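Local coordinates for clostripain-related protein (Bacteroides thetaiotaomicron, PDB 5L20) that probably hydrolyses peptide bonds as a cysteine peptidase of the clostripain (C11) family, this chain being the N-terminal part of the whole protein, at residues A[14-19]-A[24-29]; A[32-37]-A[68-73]; A[53-58]-A[81-86]; A[73-78]-A[97-102]. All coordinates share one frame; numbering follows the deposited sequence. Where two conformers were deposited one is given.

In the fold
From the N terminus, strand 10-16 runs into a short loop that interaction 1 closes by packing the start of helix 23-37 over the strand end. Farther along the same helix, interaction 2 fastens residues 32-37 to strand 69-79, spanning strands 45-52 and 57-66. Interaction 3 joins the hairpin turn at 53-58 to the loop at 81-86, and interaction 4 sets the end of helix 86-99 against strand 69-79. Interactions 2 and 3 cross, as do 3 and 4, whereas 1 precedes the others in series. Together they set two helices against one mixed sheet and join two loops at its end; interactions 2 and 4 share Lys73, and Trp18 of interaction 1 touches Tyr83 of interaction 3.

Interaction 1: residues A[14-19]-A[24-29]; sequences MYLPWS and SNFYQN
Where strand 10-16 gives way to loop, Leu16 faces Phe26 of helix 23-37, their CA atoms 7.4 Å apart, after a connection of six residues, 17-22. With CG anti to the carbonyl carbon (chi1 -68°), Phe26 lays its ring alongside the strand end, and the leucine, coming from the strand, runs the other way past it. One branch of the leucine does most of the work: Leu16 CD2 sits over the middle of the Phe26 ring, 3.9 Å from its centroid and 9° off the normal, a CH-pi contact. Leu16 CB adds an apolar touch at 3.9 Å from Phe26 CD2. A flat apolar ring suits this buried spot, since its broad face takes the branched end of the leucine. The far rim of the ring meets polar backbone, with Pro17 O near the ring plane, 3.7 Å from Phe26 CE2. Ser19 approaches the same end obliquely, its CB 3.8 Å from Phe26 CZ, while its hydroxyl is bonded to Leu22 N within the connecting loop. Met51 of strand 45-52 also touches both Leu16 and Phe26, as expected in this beta-alpha-beta unit. With the ring cut back to an alanine, Leu16 CD2 would probably lose the face it rests on, and a gap is likely to open between helix and strand. With no hydrogen bond across it, the contact depends on buried apolar surface and on the polarisable face and rim of one aromatic ring.

Interaction 2: residues A[32-37]-A[68-73]; sequences DLESVV and GKSVHK
The last turns of helix 23-37 lie over the outer strand 69-79 of the sheet, and the link between them is a forked one: the carboxylate of Glu34 reaches both Ser70 and His72. The axes of the two short segments approach to 7.8 Å, with their N-to-C directions 127° apart. Glu34 has CG anti to the carbonyl carbon and is extended beyond it, which carries the acid group across to the strand. There each oxygen has its own donor. Ser70 OG gives its proton to Glu34 OE1 at 2.9 Å, arriving on the anti side and somewhat out of the carboxylate plane. His72 NE2 donates to Glu34 OE2 with an N-H...O angle of 164°; at 2.5 Å the bond is very short, and its exact length is doubtful. Ring and carboxylate planes are turned 54° against each other, with the acid at the ring edge.

Ser70 and His72 are two apart on the beta strand; Ser70 points at the helix, while His72 leaves the strand to one side and its imidazole reaches back to the acid. Lys69 and Val71, between and beside them, turn away from the helix. A small serine suits the place where Val37 closes in, as Val37 CG1 lies 3.6 Å from Ser70 OG. Beneath the helix, Leu63 of strand 57-66 touches Glu34, Val37 and His72, and the imidazole is further steadied by stacking on Phe61. Val37, the buried member, also packs on Ile47 of strand 45-52 and on Leu42 in the loop that follows the helix.

Interaction 3: residues A[53-58]-A[81-86]; sequences TTATKA and PAYTTA
This surface contact joins two loops at one end of the sheet, the turn between antiparallel strands 45-52 and 57-66 and the segment leading from strand 69-79 into helix 86-99, chiefly through the hydroxyl of Tyr83 and a carbonyl of Ala55. Tyr83 OH donates to Ala55 O at 2.7 Å, in the carbonyl plane and on a lone pair, with a C=O...O angle of 129°. The acceptor also lies in the plane of the ring, at its edge. With CG between the backbone N and the carbonyl carbon (chi1 49°), the phenol swings back toward the hairpin, where it also packs on Trp18. Alongside, Pro81 offers apolar carbon: its CG is 4.1 Å from Ala58 CB, and its CD is 3.5 Å from Thr56 O. A methyl is all that Ala58 sets against the proline ring, whereas Ala55 takes part through its carbonyl.

Each loop is braced from within. Thr54 OG1 accepts from Thr56 N at 3.2 Å in an ST turn, next to the acceptor alanine. On the other side, Ala82 to Thr85 form a type I turn, and Thr85 OG1, bonded to Ala82 O at 2.8 Å, caps helix 86-99 at Gly88 N. A phenylalanine in place of Tyr83 would probably cost Ala55 O its direct donor and weaken the tie between the loops. A water bonded to Pro81 O at 2.8 Å reaches Ala55 O weakly, so this carbonyl is a shared acceptor, held by one short, in-plane phenol bond and one weak water contact.

Interaction 4: residues A[73-78]-A[97-102]; sequences KTLKNY and QRYSPT
The ring of Tyr99 has Leu75 over one face and Lys76 at its edge. Leu75 CB stands above the centre, 3.7 Å from the centroid and 8° off the normal, a CH-pi contact. The branches of the same leucine extend the cover: Leu75 CD2 is 3.8 Å from Tyr99 CD1, and Leu75 CD1 is equally far from Tyr99 CG. At the edge, Lys76 CD lies near the ring plane, 4.0 Å from Tyr99 CE2, while Tyr99 OH is 2.8 Å from Leu75 O. A second ring, that of Tyr78, carries Lys76 CE 3.6 Å above its plane, toward the rim.

Neighbouring residues of a regular strand point to opposite faces, yet Leu75 and Lys76 both turn toward helix 86-99. The reason is a classic beta bulge, in which the pair faces Leu60 of strand 57-66. A long, flexible lysine suits its place: bent at chi3 (-73°), it passes between the two tyrosine rings and ends in a salt bridge with Asp95 of the helix. Asp95 also pairs with Arg98 and accepts from Tyr78 OH, and Leu60 packs against Tyr99 from the sheet.

Interaction 1: residues A[14-19]-A[24-29]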
loop_
_atom_site.group_PDB
_atom_site.type_symbol
_atom_site.label_atom_id
_atom_site.label_comp_id
_atom_site.label_asym_id
_atom_site.label_seq_id
_atom_site.Cartn_x
_atom_site.Cartn_y
_atom_site.Cartn_z
ATOM N N MET A 14 -1.926 1.809 1.856
ATOM C CA MET A 14 -2.335 1.762 0.469
ATOM C C MET A 14 -2.015 0.368 -0.057
ATOM O O MET A 14 -0.826 -0.031 -0.105
ATOM C CB MET A 14 -1.624 2.835 -0.353
ATOM C CG MET A 14 -2.135 2.857 -1.790
ATOM S SD MET A 14 -1.463 4.265 -2.699
ATOM C CE MET A 14 -2.975 5.212 -2.812
ATOM N N TYR A 15 -3.051 -0.331 -0.487
ATOM C CA TYR A 15 -2.990 -1.743 -0.850
ATOM C C TYR A 15 -3.330 -1.892 -2.330
ATOM O O TYR A 15 -4.463 -1.583 -2.751
ATOM C CB TYR A 15 -3.987 -2.521 0.028
ATOM C CG TYR A 15 -4.117 -3.997 -0.272
ATOM C CD1 TYR A 15 -3.007 -4.817 -0.188
ATOM C CD2 TYR A 15 -5.333 -4.571 -0.632
ATOM C CE1 TYR A 15 -3.098 -6.177 -0.436
ATOM C CE2 TYR A 15 -5.443 -5.955 -0.866
ATOM C CZ TYR A 15 -4.326 -6.736 -0.767
ATOM O OH TYR A 15 -4.380 -8.072 -1.042
ATOM N N LEU A 16 -2.322 -2.307 -3.110
ATOM C CA LEU A 16 -2.401 -2.314 -4.564
ATOM C C LEU A 16 -2.062 -3.719 -5.076
ATOM O O LEU A 16 -0.974 -3.958 -5.642
ATOM C CB LEU A 16 -1.472 -1.242 -5.177
ATOM C CG LEU A 16 -1.754 0.185 -4.694
ATOM C CD1 LEU A 16 -0.571 1.089 -5.069
ATOM C CD2 LEU A 16 -3.050 0.684 -5.303
ATOM N N PRO A 17 -2.956 -4.666 -4.855
ATOM C CA PRO A 17 -2.695 -6.023 -5.339
ATOM C C PRO A 17 -2.753 -6.062 -6.863
ATOM O O PRO A 17 -3.194 -5.101 -7.515
ATOM C CB PRO A 17 -3.818 -6.849 -4.701
ATOM C CG PRO A 17 -4.940 -5.869 -4.513
ATOM C CD PRO A 17 -4.257 -4.556 -4.162
ATOM N N TRP A 18 -2.351 -7.191 -7.432
ATOM C CA TRP A 18 -2.216 -7.261 -8.893
ATOM C C TRP A 18 -3.526 -7.009 -9.620
ATOM O O TRP A 18 -4.558 -7.578 -9.277
ATOM C CB TRP A 18 -1.651 -8.628 -9.288
ATOM C CG TRP A 18 -1.425 -8.781 -10.758
ATOM C CD1 TRP A 18 -2.076 -9.633 -11.592
ATOM C CD2 TRP A 18 -0.478 -8.061 -11.558
ATOM N NE1 TRP A 18 -1.595 -9.489 -12.883
ATOM C CE2 TRP A 18 -0.622 -8.520 -12.882
ATOM C CE3 TRP A 18 0.452 -7.055 -11.286
ATOM C CZ2 TRP A 18 0.156 -8.023 -13.940
ATOM C CZ3 TRP A 18 1.226 -6.556 -12.343
ATOM C CH2 TRP A 18 1.062 -7.043 -13.647
ATOM N N SER A 19 -3.483 -6.145 -10.639
ATOM C CA SER A 19 -4.684 -5.649 -11.316
ATOM C C SER A 19 -4.695 -5.977 -12.802
ATOM O O SER A 19 -5.615 -5.588 -13.514
ATOM C CB SER A 19 -4.789 -4.123 -11.190
ATOM O OG SER A 19 -3.770 -3.523 -12.000
ATOM N N SER A 24 0.437 0.730 -14.206
ATOM C CA SER A 24 0.970 2.044 -14.518
ATOM C C SER A 24 0.133 3.148 -13.852
ATOM O O SER A 24 0.679 4.123 -13.330
ATOM C CB SER A 24 1.055 2.243 -16.042
ATOM O OG SER A 24 -0.156 1.902 -16.706
ATOM N N ASN A 25 -1.190 2.976 -13.852
ATOM C CA ASN A 25 -2.047 3.933 -13.147
ATOM C C ASN A 25 -1.697 3.992 -11.661
ATOM O O ASN A 25 -1.713 5.049 -11.049
ATOM C CB ASN A 25 -3.522 3.579 -13.334
ATOM C CG ASN A 25 -3.932 3.535 -14.799
ATOM O OD1 ASN A 25 -3.929 2.470 -15.425
ATOM N ND2 ASN A 25 -4.279 4.688 -15.350
ATOM N N PHE A 26 -1.376 2.839 -11.059
ATOM C CA PHE A 26 -1.003 2.808 -9.657
ATOM C C PHE A 26 0.289 3.588 -9.394
ATOM O O PHE A 26 0.423 4.281 -8.376
ATOM C CB PHE A 26 -0.815 1.360 -9.183
ATOM C CG PHE A 26 -2.093 0.539 -9.132
ATOM C CD1 PHE A 26 -3.354 1.107 -9.239
ATOM C CD2 PHE A 26 -1.993 -0.835 -8.971
ATOM C CE1 PHE A 26 -4.478 0.310 -9.193
ATOM C CE2 PHE A 26 -3.100 -1.636 -8.922
ATOM C CZ PHE A 26 -4.339 -1.080 -9.043
ATOM N N TYR A 27 1.274 3.453 -10.286
ATOM C CA TYR A 27 2.485 4.228 -10.119
ATOM C C TYR A 27 2.190 5.733 -10.109
ATOM O O TYR A 27 2.758 6.455 -9.309
ATOM C CB TYR A 27 3.501 3.880 -11.211
ATOM C CG TYR A 27 4.201 2.560 -10.966
ATOM C CD1 TYR A 27 4.912 2.346 -9.781
ATOM C CD2 TYR A 27 4.161 1.541 -11.909
ATOM C CE1 TYR A 27 5.567 1.131 -9.541
ATOM C CE2 TYR A 27 4.814 0.321 -11.681
ATOM C CZ TYR A 27 5.509 0.136 -10.505
ATOM O OH TYR A 27 6.161 -1.067 -10.274
ATOM N N GLN A 28 1.252 6.174 -10.946
ATOM C CA GLN A 28 0.882 7.588 -10.960
ATOM C C GLN A 28 0.102 7.963 -9.693
ATOM O O GLN A 28 0.271 9.050 -9.143
ATOM C CB GLN A 28 0.070 7.906 -12.225
ATOM C CG GLN A 28 -0.427 9.355 -12.353
ATOM C CD GLN A 28 0.715 10.376 -12.415
ATOM O OE1 GLN A 28 1.792 10.085 -12.936
ATOM N NE2 GLN A 28 0.484 11.563 -11.871
ATOM N N ASN A 29 -0.753 7.049 -9.211
ATOM C CA ASN A 29 -1.399 7.282 -7.917
ATOM C C ASN A 29 -0.368 7.499 -6.783
ATOM O O ASN A 29 -0.501 8.395 -5.932
ATOM C CB ASN A 29 -2.294 6.099 -7.506
ATOM C CG ASN A 29 -3.521 5.927 -8.388
ATOM O OD1 ASN A 29 -3.898 4.810 -8.704
ATOM N ND2 ASN A 29 -4.161 7.038 -8.786
#

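Interaction 2: residues A[32-37]-A[68-73]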
loop_
_atom_site.group_PDB
_atom_site.type_symbol
_atom_site.label_atom_id
_atom_site.label_comp_id
_atom_site.label_asym_id
_atom_site.label_seq_id
_atom_site.Cartn_x
_atom_site.Cartn_y
_atom_site.Cartn_z
ATOM N N ASP A 32 1.314 10.879 -7.227
ATOM C CA ASP A 32 0.405 11.917 -6.748
ATOM C C ASP A 32 0.364 11.984 -5.223
ATOM O O ASP A 32 0.377 13.061 -4.623
ATOM C CB ASP A 32 -1.012 11.673 -7.277
ATOM C CG ASP A 32 -1.174 12.041 -8.741
ATOM O OD1 ASP A 32 -0.222 12.574 -9.376
ATOM O OD2 ASP A 32 -2.285 11.823 -9.259
ATOM N N LEU A 33 0.319 10.825 -4.567
ATOM C CA LEU A 33 0.309 10.838 -3.120
ATOM C C LEU A 33 1.633 11.352 -2.559
ATOM O O LEU A 33 1.642 12.067 -1.559
ATOM C CB LEU A 33 -0.020 9.443 -2.595
ATOM C CG LEU A 33 -0.175 9.285 -1.077
ATOM C CD1 LEU A 33 -1.306 10.143 -0.547
ATOM C CD2 LEU A 33 -0.402 7.809 -0.674
ATOM N N GLU A 34 2.739 11.011 -3.208
ATOM C CA GLU A 34 4.045 11.528 -2.783
ATOM C C GLU A 34 4.113 13.054 -2.819
ATOM O O GLU A 34 4.819 13.659 -2.008
ATOM C CB GLU A 34 5.167 10.952 -3.645
ATOM C CG GLU A 34 5.495 9.523 -3.332
ATOM C CD GLU A 34 6.886 9.112 -3.786
ATOM O OE1 GLU A 34 7.889 9.659 -3.270
ATOM O OE2 GLU A 34 6.974 8.222 -4.644
ATOM N N SER A 35 3.378 13.682 -3.740
ATOM C CA SER A 35 3.424 15.134 -3.810
ATOM C C SER A 35 2.834 15.729 -2.522
ATOM O O SER A 35 3.188 16.835 -2.141
ATOM C CB SER A 35 2.703 15.660 -5.066
ATOM O OG SER A 35 1.288 15.574 -4.949
ATOM N N VAL A 36 1.961 14.983 -1.830
ATOM C CA VAL A 36 1.440 15.410 -0.528
ATOM C C VAL A 36 2.438 15.183 0.619
ATOM O O VAL A 36 2.563 16.014 1.523
ATOM C CB VAL A 36 0.113 14.663 -0.194
ATOM C CG1 VAL A 36 -0.386 14.984 1.217
ATOM C CG2 VAL A 36 -0.959 15.002 -1.244
ATOM N N VAL A 37 3.145 14.055 0.586
ATOM C CA VAL A 37 4.171 13.765 1.598
ATOM C C VAL A 37 5.241 14.843 1.598
ATOM O O VAL A 37 5.737 15.223 2.656
ATOM C CB VAL A 37 4.804 12.375 1.367
ATOM C CG1 VAL A 37 6.027 12.130 2.302
ATOM C CG2 VAL A 37 3.742 11.304 1.582
ATOM N N GLY A 68 13.843 17.329 3.766
ATOM C CA GLY A 68 13.036 18.149 2.883
ATOM C C GLY A 68 12.489 17.472 1.638
ATOM O O GLY A 68 12.199 18.148 0.649
ATOM N N LYS A 69 12.326 16.150 1.672
ATOM C CA LYS A 69 11.859 15.423 0.486
ATOM C C LYS A 69 11.063 14.149 0.814
ATOM O O LYS A 69 11.152 13.618 1.922
ATOM C CB LYS A 69 13.050 15.063 -0.407
ATOM N N SER A 70 10.278 13.681 -0.155
ATOM C CA SER A 70 9.634 12.374 -0.050
ATOM C C SER A 70 10.718 11.317 -0.223
ATOM O O SER A 70 11.724 11.558 -0.897
ATOM C CB SER A 70 8.531 12.208 -1.101
ATOM O OG SER A 70 7.665 11.114 -0.796
ATOM N N VAL A 71 10.543 10.161 0.406
ATOM C CA VAL A 71 11.486 9.066 0.211
ATOM C C VAL A 71 10.782 7.710 0.358
ATOM O O VAL A 71 9.887 7.567 1.184
ATOM C CB VAL A 71 12.672 9.175 1.210
ATOM C CG1 VAL A 71 12.184 9.109 2.645
ATOM C CG2 VAL A 71 13.702 8.095 0.946
ATOM N N HIS A 72 11.165 6.745 -0.478
ATOM C CA HIS A 72 10.697 5.360 -0.361
ATOM C C HIS A 72 11.632 4.561 0.522
ATOM O O HIS A 72 12.800 4.327 0.144
ATOM C CB HIS A 72 10.650 4.633 -1.704
ATOM C CG HIS A 72 9.580 5.084 -2.646
ATOM N ND1 HIS A 72 8.944 4.209 -3.500
ATOM C CD2 HIS A 72 9.061 6.310 -2.905
ATOM C CE1 HIS A 72 8.077 4.878 -4.251
ATOM N NE2 HIS A 72 8.129 6.152 -3.907
ATOM N N LYS A 73 11.145 4.121 1.679
ATOM C CA LYS A 73 11.918 3.206 2.530
ATOM C C LYS A 73 11.374 1.802 2.319
ATOM O O LYS A 73 10.261 1.511 2.764
ATOM C CB LYS A 73 11.819 3.585 4.006
#

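Interaction 3: residues A[53-58]-A[81-86]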
loop_
_atom_site.group_PDB
_atom_site.type_symbol
_atom_site.label_atom_id
_atom_site.label_comp_id
_atom_site.label_asym_id
_atom_site.label_seq_id
_atom_site.Cartn_x
_atom_site.Cartn_y
_atom_site.Cartn_z
ATOM N N THR A 53 4.229 -5.676 -8.185
ATOM C CA THR A 53 4.852 -5.158 -9.398
ATOM C C THR A 53 4.659 -6.145 -10.549
ATOM O O THR A 53 4.760 -5.769 -11.725
ATOM C CB THR A 53 6.332 -4.900 -9.176
ATOM O OG1 THR A 53 6.921 -6.101 -8.678
ATOM C CG2 THR A 53 6.545 -3.800 -8.138
ATOM N N THR A 54 4.427 -7.415 -10.203
ATOM C CA THR A 54 3.926 -8.428 -11.134
ATOM C C THR A 54 2.873 -9.237 -10.401
ATOM O O THR A 54 2.629 -8.990 -9.207
ATOM C CB THR A 54 5.039 -9.384 -11.641
ATOM O OG1 THR A 54 5.381 -10.307 -10.594
ATOM C CG2 THR A 54 6.289 -8.609 -12.093
ATOM N N ALA A 55 2.279 -10.224 -11.063
ATOM C CA ALA A 55 1.250 -11.041 -10.418
ATOM C C ALA A 55 1.794 -11.820 -9.213
ATOM O O ALA A 55 1.030 -12.207 -8.319
ATOM C CB ALA A 55 0.639 -11.995 -11.412
ATOM N N THR A 56 3.107 -12.029 -9.188
ATOM C CA THR A 56 3.758 -12.892 -8.203
ATOM C C THR A 56 4.858 -12.202 -7.395
ATOM O O THR A 56 5.512 -12.838 -6.565
ATOM C CB THR A 56 4.394 -14.115 -8.886
ATOM O OG1 THR A 56 5.337 -13.652 -9.864
ATOM C CG2 THR A 56 3.326 -14.944 -9.570
ATOM N N LYS A 57 5.045 -10.904 -7.600
ATOM C CA LYS A 57 6.085 -10.155 -6.905
ATOM C C LYS A 57 5.490 -8.888 -6.321
ATOM O O LYS A 57 4.791 -8.153 -7.018
ATOM C CB LYS A 57 7.241 -9.787 -7.843
ATOM C CG LYS A 57 8.076 -10.983 -8.287
ATOM C CD LYS A 57 9.193 -10.524 -9.203
ATOM C CE LYS A 57 10.004 -9.428 -8.536
ATOM N NZ LYS A 57 10.994 -8.816 -9.465
ATOM N N ALA A 58 5.781 -8.620 -5.054
ATOM C CA ALA A 58 5.286 -7.403 -4.425
ATOM C C ALA A 58 6.322 -6.816 -3.507
ATOM O O ALA A 58 7.263 -7.505 -3.064
ATOM C CB ALA A 58 3.999 -7.675 -3.633
ATOM N N PRO A 81 3.114 -13.838 -3.007
ATOM C CA PRO A 81 2.186 -13.544 -1.898
ATOM C C PRO A 81 0.768 -13.993 -2.230
ATOM O O PRO A 81 0.350 -13.867 -3.374
ATOM C CB PRO A 81 2.257 -12.027 -1.768
ATOM C CG PRO A 81 2.619 -11.551 -3.121
ATOM C CD PRO A 81 3.546 -12.622 -3.713
ATOM N N ALA A 82 0.041 -14.510 -1.247
ATOM C CA ALA A 82 -1.265 -15.097 -1.494
ATOM C C ALA A 82 -2.361 -14.071 -1.230
ATOM O O ALA A 82 -3.217 -14.238 -0.345
ATOM C CB ALA A 82 -1.452 -16.336 -0.625
ATOM N N TYR A 83 -2.319 -12.993 -1.997
ATOM C CA TYR A 83 -3.132 -11.826 -1.684
ATOM C C TYR A 83 -4.608 -12.027 -2.024
ATOM O O TYR A 83 -5.424 -11.178 -1.683
ATOM C CB TYR A 83 -2.564 -10.583 -2.392
ATOM C CG TYR A 83 -2.298 -10.819 -3.857
ATOM C CD1 TYR A 83 -3.311 -10.708 -4.807
ATOM C CD2 TYR A 83 -1.005 -11.134 -4.291
ATOM C CE1 TYR A 83 -3.068 -10.952 -6.144
ATOM C CE2 TYR A 83 -0.763 -11.388 -5.632
ATOM C CZ TYR A 83 -1.798 -11.286 -6.542
ATOM O OH TYR A 83 -1.567 -11.518 -7.868
ATOM N N THR A 84 -4.989 -13.134 -2.674
ATOM C CA THR A 84 -6.412 -13.414 -2.879
ATOM C C THR A 84 -6.995 -14.307 -1.785
ATOM O O THR A 84 -8.163 -14.708 -1.877
ATOM C CB THR A 84 -6.696 -14.090 -4.243
ATOM O OG1 THR A 84 -6.149 -15.423 -4.239
ATOM C CG2 THR A 84 -6.116 -13.269 -5.422
ATOM N N THR A 85 -6.200 -14.614 -0.748
ATOM C CA THR A 85 -6.636 -15.487 0.350
ATOM C C THR A 85 -6.677 -14.712 1.658
ATOM O O THR A 85 -5.954 -13.725 1.833
ATOM C CB THR A 85 -5.703 -16.717 0.559
ATOM O OG1 THR A 85 -4.461 -16.286 1.095
ATOM C CG2 THR A 85 -5.455 -17.477 -0.757
ATOM N N ALA A 86 -7.537 -15.147 2.563
ATOM C CA ALA A 86 -7.659 -14.459 3.836
ATOM C C ALA A 86 -6.349 -14.536 4.615
ATOM O O ALA A 86 -5.904 -13.547 5.210
ATOM C CB ALA A 86 -8.806 -15.037 4.638
HETATM O O HOH W 1 1.243 -14.592 -5.885
#

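Interaction 4: residues A[73-78]-A[97-102]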
loop_
_atom_site.group_PDB
_atom_site.type_symbol
_atom_site.label_atom_id
_atom_site.label_comp_id
_atom_site.label_asym_id
_atom_site.label_seq_id
_atom_site.Cartn_x
_atom_site.Cartn_y
_atom_site.Cartn_z
ATOM N N LYS A 73 11.145 4.121 1.679
ATOM C CA LYS A 73 11.918 3.206 2.530
ATOM C C LYS A 73 11.374 1.802 2.319
ATOM O O LYS A 73 10.261 1.511 2.764
ATOM C CB LYS A 73 11.819 3.585 4.006
ATOM N N THR A 74 12.115 0.934 1.627
ATOM C CA THR A 74 11.657 -0.435 1.377
ATOM C C THR A 74 11.696 -1.249 2.664
ATOM O O THR A 74 12.712 -1.303 3.369
ATOM C CB THR A 74 12.496 -1.123 0.269
ATOM O OG1 THR A 74 12.427 -0.324 -0.923
ATOM C CG2 THR A 74 11.982 -2.512 -0.055
ATOM N N LEU A 75 10.572 -1.880 2.980
ATOM C CA LEU A 75 10.449 -2.597 4.246
ATOM C C LEU A 75 10.663 -4.084 4.029
ATOM O O LEU A 75 11.313 -4.742 4.844
ATOM C CB LEU A 75 9.080 -2.338 4.852
ATOM C CG LEU A 75 8.855 -0.843 5.130
ATOM C CD1 LEU A 75 7.433 -0.666 5.657
ATOM C CD2 LEU A 75 9.820 -0.306 6.150
ATOM N N LYS A 76 10.079 -4.627 2.965
ATOM C CA LYS A 76 10.313 -6.017 2.592
ATOM C C LYS A 76 9.778 -6.304 1.201
ATOM O O LYS A 76 9.014 -5.514 0.636
ATOM C CB LYS A 76 9.686 -6.989 3.597
ATOM C CG LYS A 76 8.180 -6.905 3.666
ATOM C CD LYS A 76 7.601 -7.908 4.690
ATOM C CE LYS A 76 7.667 -9.337 4.213
ATOM N NZ LYS A 76 7.040 -10.269 5.189
ATOM N N ASN A 77 10.201 -7.433 0.643
ATOM C CA ASN A 77 9.673 -7.907 -0.614
ATOM C C ASN A 77 8.977 -9.237 -0.455
ATOM O O ASN A 77 9.201 -9.948 0.544
ATOM C CB ASN A 77 10.793 -7.999 -1.643
ATOM C CG ASN A 77 11.364 -6.643 -1.965
ATOM O OD1 ASN A 77 10.767 -5.885 -2.734
ATOM N ND2 ASN A 77 12.491 -6.297 -1.352
ATOM N N TYR A 78 8.118 -9.568 -1.412
ATOM C CA TYR A 78 7.344 -10.786 -1.353
ATOM C C TYR A 78 7.477 -11.577 -2.632
ATOM O O TYR A 78 7.470 -11.004 -3.728
ATOM C CB TYR A 78 5.846 -10.518 -1.145
ATOM C CG TYR A 78 5.451 -9.741 0.082
ATOM C CD1 TYR A 78 5.570 -8.360 0.113
ATOM C CD2 TYR A 78 4.918 -10.379 1.178
ATOM C CE1 TYR A 78 5.189 -7.631 1.228
ATOM C CE2 TYR A 78 4.518 -9.664 2.301
ATOM C CZ TYR A 78 4.675 -8.288 2.314
ATOM O OH TYR A 78 4.291 -7.562 3.415
ATOM N N GLN A 97 1.358 -3.826 10.559
ATOM C CA GLN A 97 1.323 -3.482 11.964
ATOM C C GLN A 97 2.715 -3.562 12.618
ATOM O O GLN A 97 3.032 -2.742 13.455
ATOM C CB GLN A 97 0.358 -4.400 12.700
ATOM C CG GLN A 97 -1.097 -4.199 12.304
ATOM C CD GLN A 97 -1.951 -5.255 12.966
ATOM O OE1 GLN A 97 -2.258 -5.186 14.170
ATOM N NE2 GLN A 97 -2.313 -6.267 12.192
ATOM N N ARG A 98 3.521 -4.554 12.238
ATOM C CA ARG A 98 4.881 -4.692 12.796
ATOM C C ARG A 98 5.733 -3.511 12.398
ATOM O O ARG A 98 6.413 -2.940 13.250
ATOM C CB ARG A 98 5.541 -5.987 12.326
ATOM C CG ARG A 98 5.271 -7.163 13.255
ATOM C CD ARG A 98 6.031 -8.432 12.818
ATOM N NE ARG A 98 5.538 -8.927 11.535
ATOM C CZ ARG A 98 4.659 -9.919 11.412
ATOM N NH1 ARG A 98 4.219 -10.573 12.479
ATOM N NH2 ARG A 98 4.241 -10.267 10.222
ATOM N N TYR A 99 5.705 -3.132 11.126
ATOM C CA TYR A 99 6.522 -2.004 10.692
ATOM C C TYR A 99 5.955 -0.676 11.184
ATOM O O TYR A 99 6.699 0.296 11.372
ATOM C CB TYR A 99 6.660 -1.985 9.173
ATOM C CG TYR A 99 7.597 -3.033 8.640
ATOM C CD1 TYR A 99 8.971 -2.878 8.789
ATOM C CD2 TYR A 99 7.122 -4.164 7.979
ATOM C CE1 TYR A 99 9.844 -3.823 8.281
ATOM C CE2 TYR A 99 7.998 -5.134 7.475
ATOM C CZ TYR A 99 9.349 -4.940 7.638
ATOM O OH TYR A 99 10.229 -5.862 7.119
ATOM N N SER A 100 4.634 -0.621 11.392
ATOM C CA SER A 100 4.015 0.656 11.739
ATOM C C SER A 100 2.994 0.492 12.859
ATOM O O SER A 100 1.798 0.410 12.611
ATOM C CB SER A 100 3.353 1.273 10.505
ATOM O OG SER A 100 2.912 2.596 10.805
ATOM N N PRO A 101 3.456 0.419 14.111
ATOM C CA PRO A 101 2.565 0.305 15.260
ATOM C C PRO A 101 1.898 1.636 15.574
ATOM O O PRO A 101 2.582 2.588 15.961
ATOM C CB PRO A 101 3.506 -0.102 16.409
ATOM C CG PRO A 101 4.819 -0.350 15.773
ATOM C CD PRO A 101 4.880 0.339 14.487
ATOM N N THR A 102 0.583 1.723 15.384
ATOM C CA THR A 102 -0.120 2.985 15.588
ATOM C C THR A 102 -1.456 2.685 16.233
ATOM O O THR A 102 -1.900 1.536 16.240
ATOM C CB THR A 102 -0.356 3.758 14.252
ATOM O OG1 THR A 102 -1.012 2.901 13.305
ATOM C CG2 THR A 102 0.948 4.241 13.625
#